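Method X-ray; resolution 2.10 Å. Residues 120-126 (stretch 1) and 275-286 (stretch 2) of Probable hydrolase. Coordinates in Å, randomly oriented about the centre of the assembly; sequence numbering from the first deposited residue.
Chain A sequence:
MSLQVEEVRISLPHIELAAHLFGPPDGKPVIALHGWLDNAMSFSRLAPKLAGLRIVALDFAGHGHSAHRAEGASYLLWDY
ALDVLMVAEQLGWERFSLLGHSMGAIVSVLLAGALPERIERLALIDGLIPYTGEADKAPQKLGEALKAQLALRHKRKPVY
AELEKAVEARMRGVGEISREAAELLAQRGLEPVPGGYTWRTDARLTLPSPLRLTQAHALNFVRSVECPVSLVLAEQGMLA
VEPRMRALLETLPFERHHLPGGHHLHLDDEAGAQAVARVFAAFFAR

Stretch 1 120-126: ERLALID
Stretch 2, residues 275-286: AVARVFAAFFAR

A β-strand, already under way before Glu120 and running to Ile125, packs against the last helix of the chain, already under way before Ala275; the two axes are 9.8 Å apart at closest approach and run antiparallel at 171°. Leu122 to Ile125 keep phi/psi near -115/120, and Arg121 is more stretched at -148/154; the helix holds about -63/-43. Three pairs set the register: Arg121 CA to Phe284 CA at 7.8 Å, Ala123 CA to Phe280 CA at 6.7 Å, Ile125 CA to Val276 CA at 8.4 Å. Two residues along the strand thus answer four along the helix, and the backbones come nearest at the alanine.

That alanine is the hollow. Its small side chain points toward the helix, and two large rings fill the space above it. Phe280 (chi1 m, chi2 -21°) lays a face over the methyl: Ala123 CB sits 3.6 Å from the ring centroid, 12° off the normal, a CH-pi contact. The same ring's edge meets Ile125 CG1 through CE2 at 3.5 Å and Leu124 O through CZ at 3.6 Å. Phe284 (m, chi2 -61°) starts sideways, but its end reaches in, placing CE2 3.7 Å from Ala123 CB. Phe283 takes the t rotamer with chi2 72°, bringing CE2 to 3.4 Å from Leu122 O and 3.9 Å from Arg121 CB.

Leu122 and Leu124 point away, so the alternation of the strand turns their backbone toward the rings, with the carbonyl oxygens closest. Ile125 (m, t) starts sideways and turns its end inward, CD1 lying 4.2 Å from CG1 of Val276 (t).

At the other end Arg121 (m, chi2 -92°, t, chi4 -87°) reaches the chain terminus. Its NE donates to Arg286 O at 3.0 Å and 170°, while NH1 forms a salt bridge with Arg286 OXT at 3.1 Å; NH2 bonds back to Glu120 O at 2.9 Å.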

# COMPACT_ATOMS: atom_id res chain seq x y z
N GLU A 120 21.77 25.56 4.70
CA GLU A 120 22.78 26.47 5.21
C GLU A 120 24.12 26.35 4.45
O GLU A 120 24.75 27.36 4.16
CB GLU A 120 23.01 26.23 6.69
CG GLU A 120 21.80 26.58 7.55
CD GLU A 120 22.06 26.40 9.04
OE1 GLU A 120 22.17 27.45 9.72
OE2 GLU A 120 22.12 25.23 9.52
N ARG A 121 24.56 25.12 4.18
CA ARG A 121 25.83 24.79 3.51
C ARG A 121 25.71 23.50 2.67
O ARG A 121 24.88 22.68 2.99
CB ARG A 121 26.92 24.60 4.57
CG ARG A 121 27.03 25.72 5.60
CD ARG A 121 28.02 26.79 5.18
NE ARG A 121 28.29 27.84 6.15
CZ ARG A 121 27.59 28.95 6.28
NH1 ARG A 121 27.97 29.85 7.16
NH2 ARG A 121 26.53 29.18 5.54
N LEU A 122 26.53 23.36 1.64
CA LEU A 122 26.60 22.13 0.82
C LEU A 122 28.03 21.59 0.83
O LEU A 122 28.92 22.34 0.49
CB LEU A 122 26.24 22.43 -0.64
CG LEU A 122 24.78 22.59 -1.01
CD1 LEU A 122 24.62 22.33 -2.49
CD2 LEU A 122 23.89 21.68 -0.21
N ALA A 123 28.24 20.33 1.20
CA ALA A 123 29.53 19.63 1.09
C ALA A 123 29.28 18.54 0.04
O ALA A 123 28.46 17.67 0.28
CB ALA A 123 29.99 19.10 2.41
N LEU A 124 29.95 18.63 -1.09
CA LEU A 124 29.70 17.73 -2.22
C LEU A 124 30.94 16.89 -2.48
O LEU A 124 32.06 17.42 -2.52
CB LEU A 124 29.31 18.52 -3.44
CG LEU A 124 28.19 19.55 -3.27
CD1 LEU A 124 27.96 20.29 -4.57
CD2 LEU A 124 26.89 18.89 -2.82
N ILE A 125 30.74 15.59 -2.68
CA ILE A 125 31.83 14.65 -3.03
C ILE A 125 31.63 14.13 -4.46
O ILE A 125 30.73 13.33 -4.67
CB ILE A 125 31.96 13.50 -2.02
CG1 ILE A 125 32.08 13.99 -0.58
CG2 ILE A 125 33.13 12.62 -2.39
CD1 ILE A 125 31.99 12.90 0.43
N ASP A 126 32.41 14.62 -5.41
CA ASP A 126 32.51 14.13 -6.80
C ASP A 126 31.16 14.04 -7.51
O ASP A 126 30.97 13.09 -8.20
CB ASP A 126 33.20 12.77 -6.81
CG ASP A 126 34.08 12.60 -8.02
OD1 ASP A 126 34.82 13.50 -8.30
OD2 ASP A 126 33.98 11.58 -8.66
N ALA A 275 41.41 12.82 4.27
CA ALA A 275 41.64 13.99 3.46
C ALA A 275 40.33 14.70 3.19
O ALA A 275 40.25 15.91 3.32
CB ALA A 275 42.33 13.61 2.16
N VAL A 276 39.29 13.95 2.83
CA VAL A 276 37.98 14.59 2.70
C VAL A 276 37.57 15.21 4.02
O VAL A 276 37.10 16.35 4.06
CB VAL A 276 36.94 13.58 2.18
CG1 VAL A 276 35.56 14.26 2.17
CG2 VAL A 276 37.33 13.10 0.78
N ALA A 277 37.78 14.50 5.12
CA ALA A 277 37.34 15.03 6.40
C ALA A 277 38.03 16.35 6.72
O ALA A 277 37.41 17.26 7.31
CB ALA A 277 37.62 13.99 7.48
N ARG A 278 39.33 16.46 6.40
CA ARG A 278 40.03 17.70 6.72
C ARG A 278 39.40 18.86 5.97
O ARG A 278 39.19 19.94 6.53
CB ARG A 278 41.51 17.61 6.33
CG ARG A 278 42.37 16.90 7.34
CD ARG A 278 43.77 16.64 6.71
NE ARG A 278 44.63 15.75 7.50
CZ ARG A 278 44.92 15.92 8.79
NH1 ARG A 278 44.47 16.98 9.45
NH2 ARG A 278 45.70 15.04 9.41
N VAL A 279 39.07 18.65 4.71
CA VAL A 279 38.46 19.71 3.87
C VAL A 279 37.10 20.13 4.45
O VAL A 279 36.96 21.30 4.74
CB VAL A 279 38.28 19.20 2.44
CG1 VAL A 279 37.34 20.08 1.64
CG2 VAL A 279 39.61 19.05 1.73
N PHE A 280 36.21 19.18 4.71
CA PHE A 280 34.83 19.43 5.20
C PHE A 280 34.83 19.98 6.63
O PHE A 280 34.04 20.82 6.88
CB PHE A 280 33.96 18.19 5.00
CG PHE A 280 33.61 17.93 3.56
CD1 PHE A 280 33.67 18.95 2.63
CD2 PHE A 280 33.24 16.68 3.14
CE1 PHE A 280 33.37 18.70 1.30
CE2 PHE A 280 32.93 16.43 1.82
CZ PHE A 280 32.99 17.45 0.91
N ALA A 281 35.72 19.52 7.49
CA ALA A 281 35.81 19.97 8.89
C ALA A 281 36.15 21.46 8.90
O ALA A 281 35.57 22.17 9.67
CB ALA A 281 36.80 19.16 9.65
N ALA A 282 37.06 21.91 8.06
CA ALA A 282 37.36 23.35 7.99
C ALA A 282 36.20 24.12 7.35
O ALA A 282 35.86 25.20 7.82
CB ALA A 282 38.65 23.60 7.21
N PHE A 283 35.55 23.56 6.35
CA PHE A 283 34.42 24.22 5.67
C PHE A 283 33.25 24.45 6.64
O PHE A 283 32.76 25.55 6.72
CB PHE A 283 34.00 23.39 4.46
CG PHE A 283 32.77 23.88 3.77
CD1 PHE A 283 32.78 25.04 3.02
CD2 PHE A 283 31.58 23.19 3.88
CE1 PHE A 283 31.64 25.48 2.39
CE2 PHE A 283 30.44 23.63 3.25
CZ PHE A 283 30.47 24.78 2.50
N PHE A 284 32.90 23.44 7.42
CA PHE A 284 31.76 23.45 8.36
C PHE A 284 32.03 24.37 9.54
O PHE A 284 31.07 24.79 10.13
CB PHE A 284 31.37 22.03 8.75
CG PHE A 284 30.46 21.42 7.73
CD1 PHE A 284 29.23 21.99 7.44
CD2 PHE A 284 30.85 20.32 7.00
CE1 PHE A 284 28.42 21.46 6.47
CE2 PHE A 284 30.02 19.78 6.05
CZ PHE A 284 28.81 20.36 5.77
N ALA A 285 33.28 24.64 9.87
CA ALA A 285 33.70 25.57 10.93
C ALA A 285 33.41 27.02 10.51
O ALA A 285 33.46 27.86 11.37
CB ALA A 285 35.14 25.37 11.27
N ARG A 286 33.12 27.28 9.24
CA ARG A 286 32.81 28.63 8.71
C ARG A 286 31.35 28.69 8.26
O ARG A 286 30.80 27.70 7.86
CB ARG A 286 33.70 28.96 7.51
CG ARG A 286 35.18 28.98 7.79
CD ARG A 286 35.94 29.46 6.58
NE ARG A 286 36.40 28.38 5.73
CZ ARG A 286 35.88 28.06 4.57
NH1 ARG A 286 34.83 28.70 4.10
NH2 ARG A 286 36.40 27.08 3.87
OXT ARG A 286 30.81 29.78 8.32